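Arginine kinase (Anthopleura japonica, PDB 4RF7) catalyses the reversible transfer of a phosphate group from ATP to L-arginine, giving N(omega)-phospho-L-arginine and ADP, with two phosphagen kinase repeats joined in one chain. Local coordinates at residues Val72-Gly77 and Ser277-Leu282; Arg136-Tyr141 and Glu232-Ile237; Met286-His291 and Ile334-Arg339. All coordinates share one frame; numbering follows the deposited sequence.

Contact 1. Residues Val72-Gly77 and Ser277-Leu282. With ARG (arginine), chain G.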
loop_
_atom_site.group_PDB
_atom_site.type_symbol
_atom_site.label_atom_id
_atom_site.label_comp_id
_atom_site.label_asym_id
_atom_site.label_seq_id
_atom_site.Cartn_x
_atom_site.Cartn_y
_atom_site.Cartn_z
ATOM N N VAL A 72 -18.579 4.860 -27.100
ATOM C CA VAL A 72 -17.838 5.035 -28.344
ATOM C C VAL A 72 -18.434 4.138 -29.433
ATOM O O VAL A 72 -19.060 4.625 -30.376
ATOM C CB VAL A 72 -16.347 4.725 -28.153
ATOM C CG1 VAL A 72 -15.567 5.033 -29.427
ATOM C CG2 VAL A 72 -15.782 5.517 -26.981
ATOM N N GLY A 73 -18.230 2.830 -29.308
ATOM C CA GLY A 73 -18.934 1.874 -30.145
ATOM C C GLY A 73 -18.244 1.423 -31.416
ATOM O O GLY A 73 -18.858 0.739 -32.242
ATOM N N VAL A 74 -16.982 1.806 -31.590
ATOM C CA VAL A 74 -16.195 1.312 -32.719
ATOM C C VAL A 74 -14.829 0.802 -32.271
ATOM O O VAL A 74 -14.266 1.284 -31.286
ATOM C CB VAL A 74 -16.002 2.377 -33.823
ATOM C CG1 VAL A 74 -17.330 2.758 -34.455
ATOM C CG2 VAL A 74 -15.294 3.600 -33.262
ATOM N N TYR A 75 -14.310 -0.185 -32.994
ATOM C CA TYR A 75 -12.950 -0.663 -32.788
ATOM C C TYR A 75 -12.277 -0.747 -34.150
ATOM O O TYR A 75 -12.925 -1.071 -35.145
ATOM C CB TYR A 75 -12.944 -2.039 -32.111
ATOM C CG TYR A 75 -13.384 -2.025 -30.663
ATOM C CD1 TYR A 75 -14.727 -2.122 -30.323
ATOM C CD2 TYR A 75 -12.454 -1.918 -29.635
ATOM C CE1 TYR A 75 -15.134 -2.114 -28.999
ATOM C CE2 TYR A 75 -12.855 -1.905 -28.305
ATOM C CZ TYR A 75 -14.194 -2.004 -27.996
ATOM O OH TYR A 75 -14.602 -1.993 -26.680
ATOM N N ALA A 76 -10.985 -0.442 -34.207
ATOM C CA ALA A 76 -10.254 -0.561 -35.465
ATOM C C ALA A 76 -9.616 -1.940 -35.569
ATOM O O ALA A 76 -8.911 -2.373 -34.652
ATOM C CB ALA A 76 -9.202 0.520 -35.580
ATOM N N GLY A 77 -9.857 -2.623 -36.687
ATOM C CA GLY A 77 -9.271 -3.933 -36.916
ATOM C C GLY A 77 -7.798 -3.838 -37.275
ATOM O O GLY A 77 -7.035 -4.786 -37.068
ATOM N N SER A 277 -6.853 -0.336 -30.485
ATOM C CA SER A 277 -8.102 -0.930 -30.950
ATOM C C SER A 277 -9.265 0.039 -30.769
ATOM O O SER A 277 -10.095 0.205 -31.667
ATOM C CB SER A 277 -8.383 -2.238 -30.208
ATOM O OG SER A 277 -7.273 -3.110 -30.277
ATOM N N CYS A 278 -9.322 0.674 -29.603
ATOM C CA CYS A 278 -10.332 1.691 -29.340
ATOM C C CYS A 278 -9.750 3.077 -29.584
ATOM O O CYS A 278 -8.669 3.397 -29.081
ATOM C CB CYS A 278 -10.842 1.595 -27.902
ATOM S SG CYS A 278 -12.213 2.721 -27.552
ATOM N N PRO A 279 -10.461 3.906 -30.368
ATOM C CA PRO A 279 -9.986 5.267 -30.651
ATOM C C PRO A 279 -9.835 6.119 -29.388
ATOM O O PRO A 279 -9.164 7.150 -29.434
ATOM C CB PRO A 279 -11.074 5.848 -31.574
ATOM C CG PRO A 279 -12.255 4.911 -31.456
ATOM C CD PRO A 279 -11.681 3.569 -31.125
ATOM N N SER A 280 -10.443 5.692 -28.283
ATOM C CA SER A 280 -10.319 6.399 -27.008
ATOM C C SER A 280 -8.891 6.354 -26.464
ATOM O O SER A 280 -8.491 7.211 -25.671
ATOM C CB SER A 280 -11.267 5.795 -25.972
ATOM O OG SER A 280 -10.910 4.455 -25.680
ATOM N N ASN A 281 -8.132 5.348 -26.892
ATOM C CA ASN A 281 -6.779 5.118 -26.386
ATOM C C ASN A 281 -5.669 5.569 -27.338
ATOM O O ASN A 281 -4.514 5.182 -27.168
ATOM C CB ASN A 281 -6.588 3.631 -26.056
ATOM C CG ASN A 281 -7.213 3.239 -24.728
ATOM O OD1 ASN A 281 -7.032 3.921 -23.718
ATOM N ND2 ASN A 281 -7.951 2.131 -24.724
ATOM N N LEU A 282 -6.014 6.375 -28.338
ATOM C CA LEU A 282 -5.015 6.864 -29.289
ATOM C C LEU A 282 -4.103 7.911 -28.649
ATOM O O LEU A 282 -4.323 8.316 -27.501
ATOM C CB LEU A 282 -5.694 7.431 -30.538
ATOM C CG LEU A 282 -6.408 6.390 -31.403
ATOM C CD1 LEU A 282 -7.189 7.048 -32.529
ATOM C CD2 LEU A 282 -5.409 5.403 -31.966
HETATM N N ARG G . -16.580 0.051 -26.296
HETATM C CA ARG G . -17.000 0.687 -25.049
HETATM C C ARG G . -17.954 1.852 -25.289
HETATM O O ARG G . -18.153 2.301 -26.420
HETATM C CB ARG G . -15.785 1.157 -24.241
HETATM C CG ARG G . -14.790 2.003 -25.027
HETATM C CD ARG G . -13.704 2.578 -24.120
HETATM N NE ARG G . -13.133 1.576 -23.219
HETATM C CZ ARG G . -12.135 0.757 -23.539
HETATM N NH1 ARG G . -11.680 -0.118 -22.652
HETATM N NH2 ARG G . -11.591 0.809 -24.746
HETATM O OXT ARG G . -18.554 2.366 -24.344
#
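Tyr-75 and Cys-278 meet beside the bound arginine (chain G), where Val-72 to Gly-77, part of the loop that corresponds to the guanidino-specificity loop of phosphagen kinases, lies against a loop of the catalytic domain. Ligand bonds form the first shell. The backbone N of Val-72 donates to the ligand's carboxylate O at 2.7 Å, and Gly-73 N adds a weak bond to the same atom; Gly-71 also bonds the ligand. From the other end of the amino acid head group, the ligand N donates to Tyr-75 OH over 2.9 Å, so carboxylate and amino group are both read by this loop, in keeping with the substrate-binding role assigned by similarity. At the guanidinium end, Cys-278 CB comes within 3.3 Å of ligand NH2.

The second shell ties the two loops together. Tyr-75 CE2 packs on Cys-278 CB at 4.1 Å; the sulfur beyond is modelled too close to a neighbour, so its own approach to the ring is doubtful. Pro-279 CG is received by two valines. Val-72 CG1, turned anti to its own backbone nitrogen (chi1 -175°), belongs to a side chain that runs alongside the proline head to tail, while Val-74 lies across the ring nearly perpendicular to it, its CG2 3.8 Å from Pro-279 CG. Helix 86-96 lies behind Val-74 through Phe-89 and Ile-92.

Further out, Ser-277 is held within its own domain, its OG bonded to Glu-232 O. Its carbonyl oxygen then serves the N-terminal loop: Tyr-75 CA makes a CA-H...O approach to it, and Ala-76 N donates to Ser-277 O at 2.8 Å, in the carbonyl plane and nearly straight (162° at the hydrogen).

Contact 2. Residues Arg136-Tyr141 and Glu232-Ile237; sequences RSLKGY and EDHLRI. With ARG (arginine), chain G.
His-234 lies with one ring face under Ser-137 CB, a CH-pi contact of 3.9 Å from CB to the ring centroid, the methylene displaced toward the rim. This overlap follows an antiparallel bridge in the central sheet of the catalytic domain: Arg-136 and Leu-235 form a hydrogen-bonded pair, with Arg-136 N to Leu-235 O and Leu-235 N to Arg-136 O both 3.0 Å. Two residues beyond Arg-136, the histidine ring accepts a backbone N-H. Leu-138 N donates to His-234 ND1 at 3.0 Å, 20° out of the ring plane, while NE2 is bonded to Gly-142 O; two backbone partners on the two ring nitrogens fix the ring's rotation. Beyond it, Leu-138 CD2 packs on Leu-235 CD1, with Val-159 of helix 149-163 also against Leu-235.

Asp-233 CB faces segment 136-141, lying 3.9 Å from Arg-136 O. Its carboxylate is joined to Ser-137 by water, which donates to Asp-233 OD1 and lies 2.7 Å from Ser-137 OG. OD1 also accepts from Ser-277 N. Next door, Glu-232 extends fully (chi1 176°, chi2 170°) to the substrate arginine (chain G), whose NH2 donates to OE2 and whose NH1 donates to Glu-232 OE1 at 3.1 Å.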
loop_
_atom_site.group_PDB
_atom_site.type_symbol
_atom_site.label_atom_id
_atom_site.label_comp_id
_atom_site.label_asym_id
_atom_site.label_seq_id
_atom_site.Cartn_x
_atom_site.Cartn_y
_atom_site.Cartn_z
ATOM N N ARG A 136 -0.211 -0.170 -26.231
ATOM C CA ARG A 136 0.671 -0.162 -27.398
ATOM C C ARG A 136 0.389 -1.359 -28.307
ATOM O O ARG A 136 -0.109 -2.394 -27.851
ATOM C CB ARG A 136 2.139 -0.187 -26.958
ATOM C CG ARG A 136 2.631 1.057 -26.215
ATOM C CD ARG A 136 2.835 2.242 -27.151
ATOM N NE ARG A 136 3.461 3.378 -26.471
ATOM C CZ ARG A 136 2.787 4.351 -25.864
ATOM N NH1 ARG A 136 1.459 4.337 -25.857
ATOM N NH2 ARG A 136 3.439 5.343 -25.271
ATOM N N SER A 137 0.711 -1.217 -29.590
ATOM C CA SER A 137 0.591 -2.321 -30.539
ATOM C C SER A 137 1.847 -2.405 -31.407
ATOM O O SER A 137 2.414 -1.378 -31.779
ATOM C CB SER A 137 -0.659 -2.159 -31.407
ATOM O OG SER A 137 -1.833 -2.271 -30.632
ATOM N N LEU A 138 2.283 -3.625 -31.719
ATOM C CA LEU A 138 3.521 -3.834 -32.471
ATOM C C LEU A 138 3.357 -3.553 -33.966
ATOM O O LEU A 138 2.266 -3.709 -34.518
ATOM C CB LEU A 138 4.033 -5.262 -32.275
ATOM C CG LEU A 138 4.279 -5.747 -30.848
ATOM C CD1 LEU A 138 4.953 -7.114 -30.854
ATOM C CD2 LEU A 138 5.112 -4.743 -30.067
ATOM N N LYS A 139 4.443 -3.132 -34.611
ATOM C CA LYS A 139 4.461 -2.933 -36.060
ATOM C C LYS A 139 4.305 -4.255 -36.802
ATOM O O LYS A 139 4.822 -5.282 -36.359
ATOM C CB LYS A 139 5.786 -2.309 -36.498
ATOM C CG LYS A 139 5.950 -0.831 -36.217
ATOM C CD LYS A 139 7.324 -0.382 -36.702
ATOM C CE LYS A 139 7.701 1.005 -36.205
ATOM N NZ LYS A 139 9.148 1.273 -36.464
ATOM N N GLY A 140 3.605 -4.223 -37.935
ATOM C CA GLY A 140 3.573 -5.360 -38.839
ATOM C C GLY A 140 2.398 -6.303 -38.677
ATOM O O GLY A 140 2.310 -7.314 -39.376
ATOM N N TYR A 141 1.490 -5.978 -37.761
ATOM C CA TYR A 141 0.352 -6.845 -37.486
ATOM C C TYR A 141 -0.947 -6.054 -37.479
ATOM O O TYR A 141 -0.934 -4.825 -37.390
ATOM C CB TYR A 141 0.527 -7.537 -36.130
ATOM C CG TYR A 141 1.852 -8.240 -35.950
ATOM C CD1 TYR A 141 2.083 -9.483 -36.520
ATOM C CD2 TYR A 141 2.869 -7.664 -35.199
ATOM C CE1 TYR A 141 3.293 -10.133 -36.355
ATOM C CE2 TYR A 141 4.082 -8.305 -35.023
ATOM C CZ TYR A 141 4.287 -9.538 -35.606
ATOM O OH TYR A 141 5.490 -10.185 -35.441
ATOM N N GLU A 232 -7.037 -6.295 -24.897
ATOM C CA GLU A 232 -7.747 -5.364 -25.779
ATOM C C GLU A 232 -6.805 -4.792 -26.838
ATOM O O GLU A 232 -7.220 -4.453 -27.949
ATOM C CB GLU A 232 -8.391 -4.231 -24.971
ATOM C CG GLU A 232 -9.062 -3.169 -25.836
ATOM C CD GLU A 232 -9.890 -2.189 -25.037
ATOM O OE1 GLU A 232 -10.413 -2.578 -23.972
ATOM O OE2 GLU A 232 -10.023 -1.029 -25.481
ATOM N N ASP A 233 -5.534 -4.668 -26.476
ATOM C CA ASP A 233 -4.493 -4.305 -27.427
ATOM C C ASP A 233 -3.387 -5.334 -27.268
ATOM O O ASP A 233 -3.441 -6.149 -26.345
ATOM C CB ASP A 233 -3.963 -2.891 -27.143
ATOM C CG ASP A 233 -4.978 -1.807 -27.462
ATOM O OD1 ASP A 233 -5.107 -1.445 -28.650
ATOM O OD2 ASP A 233 -5.639 -1.312 -26.528
ATOM N N HIS A 234 -2.403 -5.312 -28.167
ATOM C CA HIS A 234 -1.269 -6.223 -28.068
ATOM C C HIS A 234 -0.648 -6.122 -26.680
ATOM O O HIS A 234 -0.351 -7.132 -26.039
ATOM C CB HIS A 234 -0.199 -5.885 -29.108
ATOM C CG HIS A 234 -0.671 -6.003 -30.528
ATOM N ND1 HIS A 234 0.111 -5.618 -31.592
ATOM C CD2 HIS A 234 -1.831 -6.453 -31.047
ATOM C CE1 HIS A 234 -0.553 -5.827 -32.720
ATOM N NE2 HIS A 234 -1.738 -6.336 -32.411
ATOM N N LEU A 235 -0.469 -4.886 -26.225
ATOM C CA LEU A 235 0.196 -4.617 -24.961
ATOM C C LEU A 235 -0.576 -3.609 -24.125
ATOM O O LEU A 235 -0.970 -2.547 -24.618
ATOM C CB LEU A 235 1.609 -4.085 -25.212
ATOM C CG LEU A 235 2.582 -5.039 -25.903
ATOM C CD1 LEU A 235 3.757 -4.289 -26.510
ATOM C CD2 LEU A 235 3.075 -6.062 -24.904
ATOM N N ARG A 236 -0.797 -3.961 -22.861
ATOM C CA ARG A 236 -1.251 -3.007 -21.862
ATOM C C ARG A 236 -0.185 -3.011 -20.773
ATOM O O ARG A 236 -0.048 -3.984 -20.027
ATOM C CB ARG A 236 -2.607 -3.414 -21.287
ATOM C CG ARG A 236 -3.250 -2.356 -20.391
ATOM C CD ARG A 236 -4.629 -2.806 -19.929
ATOM N NE ARG A 236 -5.443 -1.716 -19.397
ATOM C CZ ARG A 236 -6.076 -0.816 -20.147
ATOM N NH1 ARG A 236 -6.803 0.133 -19.574
ATOM N NH2 ARG A 236 -5.977 -0.857 -21.470
ATOM N N ILE A 237 0.582 -1.929 -20.703
ATOM C CA ILE A 237 1.766 -1.885 -19.858
ATOM C C ILE A 237 1.554 -0.927 -18.689
ATOM O O ILE A 237 1.261 0.256 -18.887
ATOM C CB ILE A 237 2.998 -1.467 -20.680
ATOM C CG1 ILE A 237 3.079 -2.307 -21.960
ATOM C CG2 ILE A 237 4.268 -1.600 -19.855
ATOM C CD1 ILE A 237 4.203 -1.915 -22.901
HETATM N N ARG G . -16.580 0.051 -26.296
HETATM C CA ARG G . -17.000 0.687 -25.049
HETATM C C ARG G . -17.954 1.852 -25.289
HETATM O O ARG G . -18.153 2.301 -26.420
HETATM C CB ARG G . -15.785 1.157 -24.241
HETATM C CG ARG G . -14.790 2.003 -25.027
HETATM C CD ARG G . -13.704 2.578 -24.120
HETATM N NE ARG G . -13.133 1.576 -23.219
HETATM C CZ ARG G . -12.135 0.757 -23.539
HETATM N NH1 ARG G . -11.680 -0.118 -22.652
HETATM N NH2 ARG G . -11.591 0.809 -24.746
HETATM O OXT ARG G . -18.554 2.366 -24.344
HETATM O O HOH W 1 -4.156 -3.598 -30.763
#

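Contact 3. Residues Met286-His291 and Ile334-Arg339. With ARG (arginine), chain H.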
loop_
_atom_site.group_PDB
_atom_site.type_symbol
_atom_site.label_atom_id
_atom_site.label_comp_id
_atom_site.label_asym_id
_atom_site.label_seq_id
_atom_site.Cartn_x
_atom_site.Cartn_y
_atom_site.Cartn_z
ATOM N N MET A 286 -2.316 6.613 -22.802
ATOM C CA MET A 286 -1.987 6.686 -21.379
ATOM C C MET A 286 -3.167 6.967 -20.447
ATOM O O MET A 286 -4.057 7.763 -20.760
ATOM C CB MET A 286 -0.883 7.726 -21.150
ATOM C CG MET A 286 -0.528 7.947 -19.680
ATOM S SD MET A 286 0.892 9.035 -19.439
ATOM C CE MET A 286 2.219 7.994 -20.057
ATOM N N ARG A 287 -3.170 6.278 -19.309
ATOM C CA ARG A 287 -3.956 6.690 -18.156
ATOM C C ARG A 287 -3.018 6.824 -16.962
ATOM O O ARG A 287 -2.566 5.822 -16.400
ATOM C CB ARG A 287 -5.071 5.690 -17.831
ATOM C CG ARG A 287 -5.935 6.142 -16.652
ATOM C CD ARG A 287 -7.056 5.169 -16.318
ATOM N NE ARG A 287 -7.949 5.728 -15.304
ATOM C CZ ARG A 287 -7.767 5.605 -13.992
ATOM N NH1 ARG A 287 -8.630 6.151 -13.146
ATOM N NH2 ARG A 287 -6.721 4.939 -13.522
ATOM N N ALA A 288 -2.707 8.061 -16.588
ATOM C CA ALA A 288 -1.904 8.320 -15.395
ATOM C C ALA A 288 -2.837 8.662 -14.242
ATOM O O ALA A 288 -3.768 9.452 -14.414
ATOM C CB ALA A 288 -0.931 9.459 -15.639
ATOM N N SER A 289 -2.594 8.079 -13.069
ATOM C CA SER A 289 -3.490 8.293 -11.935
ATOM C C SER A 289 -2.813 8.296 -10.563
ATOM O O SER A 289 -1.763 7.675 -10.361
ATOM C CB SER A 289 -4.627 7.273 -11.947
ATOM O OG SER A 289 -4.132 5.953 -11.831
ATOM N N VAL A 290 -3.438 9.005 -9.625
ATOM C CA VAL A 290 -2.967 9.092 -8.250
ATOM C C VAL A 290 -4.165 9.005 -7.307
ATOM O O VAL A 290 -5.204 9.624 -7.562
ATOM C CB VAL A 290 -2.211 10.424 -7.998
ATOM C CG1 VAL A 290 -1.907 10.611 -6.516
ATOM C CG2 VAL A 290 -0.923 10.481 -8.810
ATOM N N HIS A 291 -4.036 8.213 -6.244
ATOM C CA HIS A 291 -5.009 8.237 -5.160
ATOM C C HIS A 291 -4.488 9.186 -4.090
ATOM O O HIS A 291 -3.370 9.015 -3.590
ATOM C CB HIS A 291 -5.222 6.844 -4.567
ATOM C CG HIS A 291 -6.015 5.916 -5.452
ATOM N ND1 HIS A 291 -6.282 4.619 -5.108
ATOM C CD2 HIS A 291 -6.585 6.125 -6.655
ATOM C CE1 HIS A 291 -6.987 4.045 -6.065
ATOM N NE2 HIS A 291 -7.188 4.946 -7.028
ATOM N N ILE A 334 -7.345 10.778 -8.935
ATOM C CA ILE A 334 -7.072 11.834 -9.899
ATOM C C ILE A 334 -6.502 11.192 -11.162
ATOM O O ILE A 334 -5.618 10.345 -11.075
ATOM C CB ILE A 334 -6.075 12.873 -9.340
ATOM C CG1 ILE A 334 -6.373 13.180 -7.870
ATOM C CG2 ILE A 334 -6.099 14.150 -10.183
ATOM C CD1 ILE A 334 -7.627 14.006 -7.644
ATOM N N SER A 335 -7.011 11.575 -12.330
ATOM C CA SER A 335 -6.508 11.020 -13.585
ATOM C C SER A 335 -6.543 12.047 -14.706
ATOM O O SER A 335 -7.200 13.085 -14.589
ATOM C CB SER A 335 -7.296 9.769 -13.986
ATOM O OG SER A 335 -8.659 10.075 -14.219
ATOM N N ASN A 336 -5.830 11.753 -15.789
ATOM C CA ASN A 336 -5.799 12.628 -16.959
ATOM C C ASN A 336 -7.069 12.518 -17.797
ATOM O O ASN A 336 -7.697 11.458 -17.848
ATOM C CB ASN A 336 -4.588 12.295 -17.836
ATOM C CG ASN A 336 -4.576 10.843 -18.284
ATOM O OD1 ASN A 336 -4.624 9.928 -17.461
ATOM N ND2 ASN A 336 -4.527 10.626 -19.597
ATOM N N ARG A 337 -7.436 13.607 -18.466
ATOM C CA ARG A 337 -8.573 13.586 -19.382
ATOM C C ARG A 337 -8.131 13.411 -20.834
ATOM O O ARG A 337 -8.893 12.914 -21.663
ATOM C CB ARG A 337 -9.396 14.873 -19.258
ATOM C CG ARG A 337 -10.208 15.014 -17.976
ATOM C CD ARG A 337 -11.297 16.066 -18.156
ATOM N NE ARG A 337 -11.947 16.446 -16.902
ATOM C CZ ARG A 337 -13.053 15.882 -16.426
ATOM N NH1 ARG A 337 -13.569 16.300 -15.278
ATOM N NH2 ARG A 337 -13.641 14.898 -17.093
ATOM N N ARG A 338 -6.902 13.817 -21.138
ATOM C CA ARG A 338 -6.454 13.916 -22.529
ATOM C C ARG A 338 -5.370 12.908 -22.924
ATOM O O ARG A 338 -4.558 12.493 -22.091
ATOM C CB ARG A 338 -5.962 15.337 -22.819
ATOM C CG ARG A 338 -7.027 16.412 -22.680
ATOM C CD ARG A 338 -6.437 17.787 -22.911
ATOM N NE ARG A 338 -7.464 18.820 -23.014
ATOM C CZ ARG A 338 -7.219 20.090 -23.317
ATOM N NH1 ARG A 338 -5.976 20.489 -23.543
ATOM N NH2 ARG A 338 -8.215 20.959 -23.393
ATOM N N ARG A 339 -5.365 12.536 -24.205
ATOM C CA ARG A 339 -4.396 11.580 -24.748
ATOM C C ARG A 339 -3.830 12.002 -26.108
ATOM O O ARG A 339 -2.753 11.558 -26.511
ATOM C CB ARG A 339 -5.023 10.188 -24.848
ATOM C CG ARG A 339 -5.220 9.513 -23.506
ATOM C CD ARG A 339 -6.135 8.312 -23.597
ATOM N NE ARG A 339 -6.475 7.824 -22.263
ATOM C CZ ARG A 339 -7.537 7.079 -21.981
ATOM N NH1 ARG A 339 -8.378 6.729 -22.943
ATOM N NH2 ARG A 339 -7.757 6.692 -20.733
HETATM N N ARG H . -7.676 -0.562 -12.358
HETATM C CA ARG H . -7.823 0.338 -11.220
HETATM C C ARG H . -8.420 1.671 -11.661
HETATM O O ARG H . -9.640 1.840 -11.711
HETATM C CB ARG H . -6.470 0.564 -10.540
HETATM C CG ARG H . -6.544 1.330 -9.229
HETATM C CD ARG H . -5.165 1.718 -8.725
HETATM N NE ARG H . -4.862 3.127 -8.965
HETATM C CZ ARG H . -4.092 3.865 -8.174
HETATM N NH1 ARG H . -3.551 3.323 -7.097
HETATM N NH2 ARG H . -3.865 5.142 -8.454
HETATM O OXT ARG H . -7.698 2.614 -11.987
#
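Met-286 O is gripped by two side chains near the end of the antiparallel pairing between segments 286-291 and 334-339 in the catalytic-domain sheet. Arg-339 NE donates to Met-286 O at 2.8 Å. Asn-336 ND2 donates to the same oxygen at 3.1 Å, and the two donors clasp it from opposite faces of its carbonyl plane, both well above that plane.

The Asn-336 side chain adds to its backbone's weak bond from N to Ala-288 O. With chi1 at 57°, CG is tucked in over the main chain, which turns the amide toward the neighbouring strand: OD1 accepts from Ala-288 N at 2.8 Å, while ND2, besides Met-286 O, donates to Arg-338 O, holding the amide's orientation and tying it to the following turn. Arg-339 has a second tie, NH1 to Ser-280 O.

Further along, the ladder is regular. Ser-289 and Ser-335 form a non-hydrogen-bonded pair, and Val-290 and Ile-334 a hydrogen-bonded one, with Ile-334 N to Val-290 O at 2.8 Å. Helix 344-370 lies against the Val-290 and Ile-334 face through Met-351.

Arg-287, Ser-289 and His-291, all within the range predicted to bind ATP, project on the other face. Arg-287, extended from CG to NE, brings one guanidinium face over Ser-335 CB, and its NH1 forms a salt bridge to Asp-333. A second arginine molecule (chain H) occupies this face: Arg-287 NH2 approaches the ligand's OXT at 3.0 Å, and the CZ of the chain H arginine sits over the centre of the His-291 ring, 3.4 Å above the plane.

In the fold
All three contacts are largely buried and belong to the first of the two repeats, but they differ in what they join. Contact 1 spans the two domains, loop against loop, and relies mainly on apolar packing with a single backbone bond between its segments. Contacts 2 and 3 lie inside the catalytic domain and reach the same sheet, with strand 127-136 between 235-242 and 286-293; there backbone pairing is supplemented by a side chain, a histidine in one and an asparagine in the other. Contacts 1 and 2 share the chain G arginine, whereas contact 3 faces the chain H molecule. Contact 1 touches both others, while contacts 2 and 3 stay about 5 Å apart at their nearest atoms.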